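Local structure of ribosomal RNA small subunit methyltransferase E (Bacillus subtilis, 1VHK) at residues Glu52-Leu57 with Leu68-Thr73; Leu79-Tyr84 with Ser193-Gly198. The protein probably methylates the N3 position of a uridine in 16S ribosomal RNA of the assembled 30S subunit, using S-adenosyl-L-methionine as methyl donor. One frame throughout, in Å; residues are numbered along the deposited sequence.

Contact 1. Residues Glu52-Leu57 with Leu68-Thr73; sequences EAKCEL and LVIEWT
The carbonyl oxygen of K54 is gripped by two successive amides: I70 N lies 2.7 Å from K54 O, and E71 N makes a weak bond to the same oxygen. With I70 and E71 both facing K54, this is a classic beta bulge, which shifts the antiparallel register by one residue. K54 N bonds back to E71 O at 2.8 Å, and E56 and L68 pair in both directions between their N and O atoms. The side chain of I70 leaves the backbone alongside the other strand, and its end bends back to it. Its CG1, between the backbone N and the carbonyl carbon (chi1 63°), lies beside K54 O, while I70 CG2 meets E56 CB at 3.9 Å. On the sheet face that carries A53, C55, V69 and W72, the methyl of A53 sits over the six-membered ring of W72, with A53 CB 3.9 Å from its centroid in a CH-pi contact. V69 CG2 lies over the rim of the same indole face. Past the strand end, T73 N bonds to E52 O, and T73 OG1 lies 2.9 Å from E52 OE2; the other carboxylate oxygen of E52 forms salt bridges with R5 and R77. The two strands form a hairpin in the mixed sheet of the PUA domain, where strand 42-46 flanks 52-57 and helix 12-16 packs against V69 and W72.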
ATOM      1  N   GLU A  52     -10.593  15.352  14.196  1.00 37.73           N
ATOM      2  CA  GLU A  52      -9.228  15.809  14.252  1.00 37.33           C
ATOM      3  C   GLU A  52      -9.027  17.253  14.688  1.00 36.70           C
ATOM      4  O   GLU A  52      -9.470  18.212  14.058  1.00 35.16           O
ATOM      5  CB  GLU A  52      -8.574  15.651  12.848  1.00 38.03           C
ATOM      6  CG  GLU A  52      -7.088  15.962  12.849  1.00 40.92           C
ATOM      7  CD  GLU A  52      -6.387  15.686  11.528  1.00 41.64           C
ATOM      8  OE1 GLU A  52      -5.765  14.597  11.415  1.00 36.88           O
ATOM      9  OE2 GLU A  52      -6.408  16.559  10.629  1.00 38.82           O
ATOM     10  N   ALA A  53      -8.096  17.449  15.640  1.00 36.17           N
ATOM     11  CA  ALA A  53      -7.773  18.804  16.047  1.00 36.94           C
ATOM     12  C   ALA A  53      -6.285  19.125  16.063  1.00 37.71           C
ATOM     13  O   ALA A  53      -5.393  18.325  16.313  1.00 37.45           O
ATOM     14  CB  ALA A  53      -8.351  19.062  17.452  1.00 33.84           C
ATOM     15  N   LYS A  54      -5.977  20.406  15.835  1.00 38.55           N
ATOM     16  CA  LYS A  54      -4.607  20.880  16.037  1.00 39.84           C
ATOM     17  C   LYS A  54      -4.552  21.435  17.480  1.00 41.58           C
ATOM     18  O   LYS A  54      -5.393  22.246  17.904  1.00 39.36           O
ATOM     19  CB  LYS A  54      -4.173  21.900  15.040  1.00 38.84           C
ATOM     20  CG  LYS A  54      -2.676  22.059  14.895  1.00 42.13           C
ATOM     21  CD  LYS A  54      -2.332  22.784  13.601  1.00 48.12           C
ATOM     22  CE  LYS A  54      -3.077  22.202  12.412  1.00 52.74           C
ATOM     23  NZ  LYS A  54      -2.196  21.414  11.504  1.00 56.67           N
ATOM     24  N   CYS A  55      -3.682  20.821  18.282  1.00 42.36           N
ATOM     25  CA  CYS A  55      -3.566  21.210  19.676  1.00 43.50           C
ATOM     26  C   CYS A  55      -2.199  21.802  20.013  1.00 43.62           C
ATOM     27  O   CYS A  55      -1.192  21.487  19.390  1.00 43.41           O
ATOM     28  CB  CYS A  55      -3.845  20.031  20.609  1.00 44.63           C
ATOM     29  SG  CYS A  55      -5.371  19.138  20.263  1.00 48.36           S
ATOM     30  N   GLU A  56      -2.222  22.641  21.040  1.00 43.71           N
ATOM     31  CA  GLU A  56      -1.056  23.303  21.601  1.00 43.96           C
ATOM     32  C   GLU A  56      -0.825  22.825  23.033  1.00 45.29           C
ATOM     33  O   GLU A  56      -1.740  22.785  23.858  1.00 43.82           O
ATOM     34  CB  GLU A  56      -1.251  24.823  21.553  1.00 40.29           C
ATOM     35  CG  GLU A  56      -0.017  25.668  21.649  1.00 40.58           C
ATOM     36  CD  GLU A  56      -0.108  27.056  21.071  1.00 42.11           C
ATOM     37  OE1 GLU A  56       0.072  27.235  19.842  1.00 43.56           O
ATOM     38  OE2 GLU A  56      -0.285  28.045  21.828  1.00 40.88           O
ATOM     39  N   LEU A  57       0.389  22.368  23.346  1.00 48.18           N
ATOM     40  CA  LEU A  57       0.664  21.931  24.716  1.00 51.33           C
ATOM     41  C   LEU A  57       0.743  23.155  25.638  1.00 54.38           C
ATOM     42  O   LEU A  57       1.599  24.015  25.532  1.00 52.40           O
ATOM     43  CB  LEU A  57       1.884  21.068  24.816  1.00 53.06           C
ATOM     44  CG  LEU A  57       1.819  19.611  24.366  1.00 55.89           C
ATOM     45  CD1 LEU A  57       0.411  19.038  24.478  1.00 53.71           C
ATOM     46  CD2 LEU A  57       2.372  19.437  22.965  1.00 55.92           C
ATOM     47  N   LEU A  68      -4.708  22.727  24.575  1.00 47.50           N
ATOM     48  CA  LEU A  68      -5.630  23.753  24.111  1.00 43.79           C
ATOM     49  C   LEU A  68      -5.890  23.491  22.624  1.00 41.39           C
ATOM     50  O   LEU A  68      -4.899  23.312  21.916  1.00 38.34           O
ATOM     51  CB  LEU A  68      -4.912  25.106  24.238  1.00 45.68           C
ATOM     52  CG  LEU A  68      -5.402  26.242  23.347  1.00 46.70           C
ATOM     53  CD1 LEU A  68      -6.809  26.672  23.721  1.00 47.54           C
ATOM     54  CD2 LEU A  68      -4.430  27.403  23.389  1.00 44.67           C
ATOM     55  N   VAL A  69      -7.132  23.339  22.204  1.00 40.99           N
ATOM     56  CA  VAL A  69      -7.376  23.075  20.781  1.00 41.05           C
ATOM     57  C   VAL A  69      -7.354  24.370  19.999  1.00 40.86           C
ATOM     58  O   VAL A  69      -8.184  25.248  20.194  1.00 42.14           O
ATOM     59  CB  VAL A  69      -8.579  22.205  20.466  1.00 39.66           C
ATOM     60  CG1 VAL A  69      -9.471  21.979  21.651  1.00 40.07           C
ATOM     61  CG2 VAL A  69      -9.382  22.723  19.264  1.00 36.79           C
ATOM     62  N   ILE A  70      -6.392  24.499  19.084  1.00 41.04           N
ATOM     63  CA  ILE A  70      -6.306  25.732  18.296  1.00 40.39           C
ATOM     64  C   ILE A  70      -7.050  25.669  16.986  1.00 41.68           C
ATOM     65  O   ILE A  70      -7.416  26.712  16.416  1.00 41.55           O
ATOM     66  CB  ILE A  70      -4.835  26.144  18.132  1.00 33.83           C
ATOM     67  CG1 ILE A  70      -4.046  25.102  17.366  1.00 32.71           C
ATOM     68  CG2 ILE A  70      -4.245  26.356  19.531  1.00 32.41           C
ATOM     69  CD1 ILE A  70      -2.572  25.381  17.140  1.00 25.59           C
ATOM     70  N   GLU A  71      -7.525  24.484  16.581  1.00 42.05           N
ATOM     71  CA  GLU A  71      -8.242  24.373  15.327  1.00 43.01           C
ATOM     72  C   GLU A  71      -8.885  23.019  15.095  1.00 42.49           C
ATOM     73  O   GLU A  71      -8.245  21.999  15.341  1.00 42.96           O
ATOM     74  CB  GLU A  71      -7.239  24.620  14.165  1.00 46.52           C
ATOM     75  CG  GLU A  71      -7.959  25.061  12.900  1.00 48.36           C
ATOM     76  CD  GLU A  71      -7.319  24.571  11.627  1.00 50.63           C
ATOM     77  OE1 GLU A  71      -8.066  24.011  10.789  1.00 54.99           O
ATOM     78  OE2 GLU A  71      -6.109  24.744  11.420  1.00 49.80           O
ATOM     79  N   TRP A  72     -10.147  23.011  14.670  1.00 42.23           N
ATOM     80  CA  TRP A  72     -10.825  21.752  14.291  1.00 40.14           C
ATOM     81  C   TRP A  72     -10.670  21.629  12.767  1.00 39.38           C
ATOM     82  O   TRP A  72     -11.285  22.409  12.046  1.00 39.44           O
ATOM     83  CB  TRP A  72     -12.303  21.768  14.665  1.00 37.65           C
ATOM     84  CG  TRP A  72     -12.498  21.575  16.147  1.00 36.79           C
ATOM     85  CD1 TRP A  72     -12.752  22.548  17.078  1.00 35.09           C
ATOM     86  CD2 TRP A  72     -12.280  20.365  16.869  1.00 32.71           C
ATOM     87  NE1 TRP A  72     -12.766  21.985  18.337  1.00 31.27           N
ATOM     88  CE2 TRP A  72     -12.489  20.658  18.237  1.00 32.48           C
ATOM     89  CE3 TRP A  72     -12.011  19.054  16.500  1.00 32.22           C
ATOM     90  CZ2 TRP A  72     -12.389  19.680  19.229  1.00 33.76           C
ATOM     91  CZ3 TRP A  72     -11.922  18.086  17.488  1.00 33.37           C
ATOM     92  CH2 TRP A  72     -12.103  18.401  18.843  1.00 30.75           C
ATOM     93  N   THR A  73      -9.781  20.761  12.325  1.00 38.07           N
ATOM     94  CA  THR A  73      -9.458  20.637  10.929  1.00 38.47           C
ATOM     95  C   THR A  73     -10.581  20.236  10.006  1.00 37.41           C
ATOM     96  O   THR A  73     -10.457  20.519   8.806  1.00 36.72           O
ATOM     97  CB  THR A  73      -8.261  19.684  10.696  1.00 40.48           C
ATOM     98  OG1 THR A  73      -8.666  18.317  10.928  1.00 43.08           O
ATOM     99  CG2 THR A  73      -7.150  20.055  11.665  1.00 39.05           C
TER

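Contact 2. Residues Leu79-Tyr84 with Ser193-Gly198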
ATOM      1  N   LEU A  79     -11.529   5.807   4.010  1.00 30.38           N
ATOM      2  CA  LEU A  79     -12.071   5.289   2.745  1.00 31.77           C
ATOM      3  C   LEU A  79     -13.601   5.443   2.769  1.00 31.27           C
ATOM      4  O   LEU A  79     -14.205   5.151   3.805  1.00 31.57           O
ATOM      5  CB  LEU A  79     -11.797   3.805   2.591  1.00 29.10           C
ATOM      6  CG  LEU A  79     -10.550   3.281   1.956  1.00 31.56           C
ATOM      7  CD1 LEU A  79     -10.637   1.755   1.804  1.00 27.39           C
ATOM      8  CD2 LEU A  79     -10.220   3.951   0.634  1.00 29.06           C
ATOM      9  N   PRO A  80     -14.212   5.680   1.624  1.00 31.21           N
ATOM     10  CA  PRO A  80     -15.667   5.793   1.569  1.00 32.27           C
ATOM     11  C   PRO A  80     -16.345   4.497   1.916  1.00 32.72           C
ATOM     12  O   PRO A  80     -17.532   4.524   2.245  1.00 35.68           O
ATOM     13  CB  PRO A  80     -15.995   6.191   0.150  1.00 31.87           C
ATOM     14  CG  PRO A  80     -14.724   6.201  -0.599  1.00 31.54           C
ATOM     15  CD  PRO A  80     -13.590   5.973   0.337  1.00 30.32           C
ATOM     16  N   ILE A  81     -15.681   3.343   1.809  1.00 32.25           N
ATOM     17  CA  ILE A  81     -16.361   2.096   2.165  1.00 32.44           C
ATOM     18  C   ILE A  81     -15.517   1.320   3.181  1.00 31.91           C
ATOM     19  O   ILE A  81     -14.298   1.464   3.142  1.00 30.21           O
ATOM     20  CB  ILE A  81     -16.631   1.188   0.958  1.00 32.86           C
ATOM     21  CG1 ILE A  81     -15.379   0.436   0.551  1.00 30.79           C
ATOM     22  CG2 ILE A  81     -17.187   1.974  -0.230  1.00 33.66           C
ATOM     23  CD1 ILE A  81     -15.555  -0.583  -0.534  1.00 32.82           C
ATOM     24  N   LYS A  82     -16.176   0.510   3.995  1.00 30.81           N
ATOM     25  CA  LYS A  82     -15.518  -0.285   5.019  1.00 31.09           C
ATOM     26  C   LYS A  82     -14.908  -1.557   4.483  1.00 30.58           C
ATOM     27  O   LYS A  82     -15.610  -2.490   4.072  1.00 30.27           O
ATOM     28  CB  LYS A  82     -16.540  -0.637   6.126  1.00 34.00           C
ATOM     29  CG  LYS A  82     -17.019   0.627   6.836  1.00 37.48           C
ATOM     30  CD  LYS A  82     -17.790   0.326   8.097  1.00 41.93           C
ATOM     31  CE  LYS A  82     -18.146   1.629   8.826  1.00 45.95           C
ATOM     32  NZ  LYS A  82     -18.544   1.376  10.244  1.00 49.04           N
ATOM     33  N   VAL A  83     -13.553  -1.614   4.434  1.00 28.91           N
ATOM     34  CA  VAL A  83     -13.006  -2.852   3.879  1.00 28.49           C
ATOM     35  C   VAL A  83     -12.322  -3.673   4.939  1.00 29.27           C
ATOM     36  O   VAL A  83     -11.701  -3.170   5.878  1.00 28.77           O
ATOM     37  CB  VAL A  83     -12.356  -2.769   2.521  1.00 26.99           C
ATOM     38  CG1 VAL A  83     -12.163  -1.362   2.001  1.00 23.69           C
ATOM     39  CG2 VAL A  83     -11.100  -3.602   2.379  1.00 19.97           C
ATOM     40  N   TYR A  84     -12.806  -4.929   5.010  1.00 29.45           N
ATOM     41  CA  TYR A  84     -12.316  -5.918   5.940  1.00 28.79           C
ATOM     42  C   TYR A  84     -11.367  -6.906   5.256  1.00 28.67           C
ATOM     43  O   TYR A  84     -11.745  -7.576   4.300  1.00 28.97           O
ATOM     44  CB  TYR A  84     -13.455  -6.716   6.545  1.00 29.40           C
ATOM     45  CG  TYR A  84     -14.308  -5.943   7.514  1.00 31.51           C
ATOM     46  CD1 TYR A  84     -14.359  -6.298   8.861  1.00 32.85           C
ATOM     47  CD2 TYR A  84     -15.082  -4.882   7.089  1.00 32.80           C
ATOM     48  CE1 TYR A  84     -15.183  -5.615   9.741  1.00 34.36           C
ATOM     49  CE2 TYR A  84     -15.911  -4.188   7.950  1.00 33.95           C
ATOM     50  CZ  TYR A  84     -15.946  -4.563   9.274  1.00 35.57           C
ATOM     51  OH  TYR A  84     -16.773  -3.881  10.130  1.00 38.60           O
ATOM     52  N   SER A 193     -16.969  -0.782  -7.745  1.00 36.29           N
ATOM     53  CA  SER A 193     -17.605   0.440  -8.244  1.00 36.64           C
ATOM     54  C   SER A 193     -19.099   0.479  -8.002  1.00 36.20           C
ATOM     55  O   SER A 193     -19.705   1.573  -8.049  1.00 35.78           O
ATOM     56  CB  SER A 193     -17.197   0.772  -9.653  1.00 38.47           C
ATOM     57  OG  SER A 193     -17.391  -0.295 -10.556  1.00 42.38           O
ATOM     58  N   SER A 194     -19.723  -0.623  -7.599  1.00 35.64           N
ATOM     59  CA  SER A 194     -21.137  -0.639  -7.281  1.00 36.18           C
ATOM     60  C   SER A 194     -21.441  -0.530  -5.796  1.00 36.92           C
ATOM     61  O   SER A 194     -22.616  -0.679  -5.400  1.00 36.49           O
ATOM     62  CB  SER A 194     -21.761  -1.935  -7.836  1.00 39.31           C
ATOM     63  OG  SER A 194     -21.648  -2.996  -6.883  1.00 42.18           O
ATOM     64  N   LEU A 195     -20.443  -0.407  -4.918  1.00 37.04           N
ATOM     65  CA  LEU A 195     -20.709  -0.277  -3.485  1.00 38.01           C
ATOM     66  C   LEU A 195     -20.920   1.185  -3.118  1.00 38.95           C
ATOM     67  O   LEU A 195     -20.206   2.092  -3.565  1.00 39.70           O
ATOM     68  CB  LEU A 195     -19.615  -0.885  -2.628  1.00 39.46           C
ATOM     69  CG  LEU A 195     -19.425  -2.401  -2.643  1.00 41.23           C
ATOM     70  CD1 LEU A 195     -18.107  -2.776  -1.966  1.00 42.39           C
ATOM     71  CD2 LEU A 195     -20.586  -3.119  -1.970  1.00 41.38           C
ATOM     72  N   PRO A 196     -21.901   1.441  -2.279  1.00 39.58           N
ATOM     73  CA  PRO A 196     -22.250   2.785  -1.851  1.00 39.53           C
ATOM     74  C   PRO A 196     -21.517   3.268  -0.620  1.00 39.08           C
ATOM     75  O   PRO A 196     -21.088   2.528   0.270  1.00 37.86           O
ATOM     76  CB  PRO A 196     -23.757   2.695  -1.602  1.00 39.56           C
ATOM     77  CG  PRO A 196     -24.164   1.303  -1.859  1.00 39.73           C
ATOM     78  CD  PRO A 196     -22.887   0.461  -1.755  1.00 39.78           C
ATOM     79  N   LYS A 197     -21.406   4.594  -0.497  1.00 39.59           N
ATOM     80  CA  LYS A 197     -20.763   5.197   0.678  1.00 39.37           C
ATOM     81  C   LYS A 197     -21.291   4.538   1.947  1.00 39.51           C
ATOM     82  O   LYS A 197     -22.507   4.429   2.117  1.00 38.98           O
ATOM     83  CB  LYS A 197     -21.052   6.679   0.707  1.00 42.95           C
ATOM     84  CG  LYS A 197     -20.351   7.513   1.733  1.00 45.49           C
ATOM     85  CD  LYS A 197     -19.821   8.805   1.110  1.00 49.42           C
ATOM     86  CE  LYS A 197     -19.617   9.877   2.171  1.00 54.60           C
ATOM     87  NZ  LYS A 197     -18.432   9.615   3.037  1.00 55.23           N
ATOM     88  N   GLY A 198     -20.384   4.104   2.813  1.00 39.03           N
ATOM     89  CA  GLY A 198     -20.720   3.464   4.066  1.00 36.54           C
ATOM     90  C   GLY A 198     -20.876   1.974   4.040  1.00 35.53           C
ATOM     91  O   GLY A 198     -21.059   1.369   5.097  1.00 36.94           O
TER
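P80 and K197 approach to 5.2 Å between their CA atoms, and I81 and G198 to 4.9 Å, where the lead-in to strand 82-88 meets the loop between helix 187-193 and strand 200-205. One backbone hydrogen bond joins them: G198 N lies 2.9 Å from P80 O, with an almost straight N-H...O angle of 177°. K197 CA also lies near this oxygen, and K197 CG passes 4.1 Å from P80 O. G198 has a positive phi of 90°, a conformation in which a side chain would be jammed against the carbonyl oxygen of K197; here the chain turns just before it enters strand 200-205.

Among the side chains, I81 and L195 carry the apolar part. They cross at about a right angle and meet through their terminal methyls, with I81 CD1 3.7 Å from L195 CD1. The chi2 of I81 is extended (174°), which carries CD1 out to this meeting point. The other branch, I81 CG2, lies 4.0 Å from P196 O, a carbonyl that accepts a hydrogen bond from S199 OG. K82 merely brushes the loop, its CG near G198 O.

Beyond G198 the pairing becomes regular: K82 bonds through its backbone to S199 and L201, and Y84 to L201 and I203. Helix 239-253 packs on P80 through T251. The contact thus marks where the neighbouring central strands 82-88 and 200-205 begin, at their N-terminal ends, in the six-stranded parallel sheet of the alpha/beta SPOUT methyltransferase domain.

Followed from the N terminus, the chain first closes contact 1, a beta hairpin of the PUA domain in which ten residues, six of them still strand, separate the two segments. A short linker after strand 64-72 then leads into the methyltransferase domain, where contact 2 opens. Its loop is far longer: 108 residues, with four of the chain's helices and the strands 109-113, 152-153 and 171-175 of the parallel sheet, pass before contact 2 brings the start of strand 82-88 beside the loop leading into strand 200-205. The two loops lie in series, neither nested nor crossed. The nearest atoms of contacts 1 and 2 are about 13 Å apart, so they do not meet.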